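Pectate lyase/Amb allergen (Acidovorax citrulli, PDB 4HWV) probably cleaves pectate, the polygalacturonate of plant cell walls, as a secreted calcium-binding lyase of polysaccharide lyase family 1. Local coordinates at residues N242-G247 / G279-T284. Numbering follows the deposited sequence.
Sequences NTFSDG and GLVDVT. With CA (calcium ion), chain C.
Next to the calcium site, in the interior of the parallel beta-helix of this pectate lyase, F244 on strand 243-245 meets L280 and V281 at the start of strand 281-283. The F244 ring crosses the V281 side chain obliquely: CE2 lies 3.9 Å from V281 CG2, and CZ is a little farther from the same methyl. With CG1 anti to the backbone N (chi1 -177°), V281 CG2 lies beside that N and is the methyl that meets the ring. Beta-branching suits valine to an extended strand, and its apolar methyls suit the buried interior. L280 meets the same phenylalanine nearer its backbone, CD2 lying 4.2 Å from F244 CB. These strands belong to different parallel sheets of the right-handed coil, so they meet through side-chain packing and not through backbone pairing. The F244 ring also stacks on F202 and meets F297 at about 15° between planes, in the aromatic ladder that neighbouring coils build in a beta-helix. Where strand 243-245 ends, S245 OG accepts from G247 N at 2.9 Å, an ST turn, and the positive phi of G247 favours glycine. D246 OD1 is hydrogen-bonded to H300 ND1. Alternation along the strand puts D282 on the other face from V281, where its OD2 binds calcium at 2.2 Å, together with D227, D278 and three waters, while OD1 accepts from L305 N; with a partner on each oxygen, the carboxylate is limited in its rotation.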
# COMPACT_ATOMS: atom_id res chain seq x y z
N ASN A 242 -4.07 -19.24 -0.31
CA ASN A 242 -4.08 -17.96 0.39
C ASN A 242 -3.24 -16.97 -0.39
O ASN A 242 -2.48 -17.35 -1.29
CB ASN A 242 -3.49 -18.08 1.81
CG ASN A 242 -4.19 -19.14 2.62
OD1 ASN A 242 -5.32 -18.94 3.09
ND2 ASN A 242 -3.53 -20.29 2.80
N THR A 243 -3.40 -15.70 -0.05
CA THR A 243 -2.55 -14.65 -0.59
C THR A 243 -1.83 -14.00 0.59
O THR A 243 -2.42 -13.84 1.65
CB THR A 243 -3.40 -13.65 -1.37
OG1 THR A 243 -3.98 -14.34 -2.48
CG2 THR A 243 -2.56 -12.46 -1.89
N PHE A 244 -0.55 -13.67 0.41
CA PHE A 244 0.27 -13.05 1.46
C PHE A 244 1.06 -11.91 0.85
O PHE A 244 1.62 -12.07 -0.23
CB PHE A 244 1.32 -14.03 1.98
CG PHE A 244 0.77 -15.27 2.63
CD1 PHE A 244 0.40 -16.37 1.87
CD2 PHE A 244 0.71 -15.37 4.01
CE1 PHE A 244 -0.08 -17.53 2.49
CE2 PHE A 244 0.26 -16.52 4.62
CZ PHE A 244 -0.15 -17.59 3.86
N SER A 245 1.15 -10.78 1.55
CA SER A 245 1.94 -9.64 1.07
C SER A 245 2.21 -8.66 2.20
O SER A 245 1.67 -8.81 3.30
CB SER A 245 1.19 -8.88 -0.03
OG SER A 245 0.13 -8.15 0.53
N ASP A 246 3.01 -7.64 1.91
CA ASP A 246 3.21 -6.54 2.86
C ASP A 246 2.10 -5.49 2.77
O ASP A 246 2.26 -4.37 3.28
CB ASP A 246 4.58 -5.88 2.66
CG ASP A 246 5.71 -6.76 3.17
OD1 ASP A 246 5.43 -7.77 3.87
OD2 ASP A 246 6.89 -6.42 2.88
N GLY A 247 0.97 -5.84 2.15
CA GLY A 247 -0.11 -4.88 2.02
C GLY A 247 0.35 -3.60 1.37
O GLY A 247 1.14 -3.63 0.42
N GLY A 279 9.20 -12.45 8.30
CA GLY A 279 8.88 -13.41 7.25
C GLY A 279 7.45 -13.34 6.76
O GLY A 279 6.58 -12.71 7.38
N LEU A 280 7.19 -14.02 5.65
CA LEU A 280 5.79 -14.34 5.31
C LEU A 280 5.36 -15.58 6.10
O LEU A 280 4.47 -15.49 6.94
CB LEU A 280 5.62 -14.56 3.80
CG LEU A 280 5.86 -13.30 2.94
CD1 LEU A 280 5.78 -13.62 1.45
CD2 LEU A 280 4.90 -12.17 3.31
N VAL A 281 6.01 -16.71 5.82
CA VAL A 281 5.80 -17.93 6.59
C VAL A 281 7.18 -18.50 6.91
O VAL A 281 7.92 -18.88 6.00
CB VAL A 281 4.96 -19.00 5.84
CG1 VAL A 281 4.74 -20.20 6.76
CG2 VAL A 281 3.63 -18.41 5.36
N ASP A 282 7.51 -18.55 8.20
CA ASP A 282 8.78 -19.10 8.64
C ASP A 282 8.51 -20.43 9.34
O ASP A 282 7.56 -20.53 10.12
CB ASP A 282 9.51 -18.15 9.61
CG ASP A 282 10.11 -16.95 8.91
OD1 ASP A 282 10.16 -16.88 7.66
OD2 ASP A 282 10.55 -16.04 9.64
N VAL A 283 9.34 -21.42 9.06
CA VAL A 283 9.21 -22.75 9.67
C VAL A 283 10.52 -23.02 10.36
O VAL A 283 11.56 -23.11 9.71
CB VAL A 283 8.91 -23.85 8.62
CG1 VAL A 283 8.69 -25.19 9.30
CG2 VAL A 283 7.72 -23.46 7.74
N THR A 284 10.50 -23.11 11.68
CA THR A 284 11.73 -23.22 12.47
C THR A 284 11.53 -24.25 13.58
O THR A 284 10.42 -24.76 13.76
CB THR A 284 12.11 -21.86 13.10
OG1 THR A 284 11.05 -21.44 13.97
CG2 THR A 284 12.35 -20.80 12.03
CA CA C . 9.97 -15.00 11.53
O HOH W 1 12.36 -15.34 12.63
O HOH W 2 10.39 -17.25 12.93
O HOH W 3 9.43 -14.07 13.95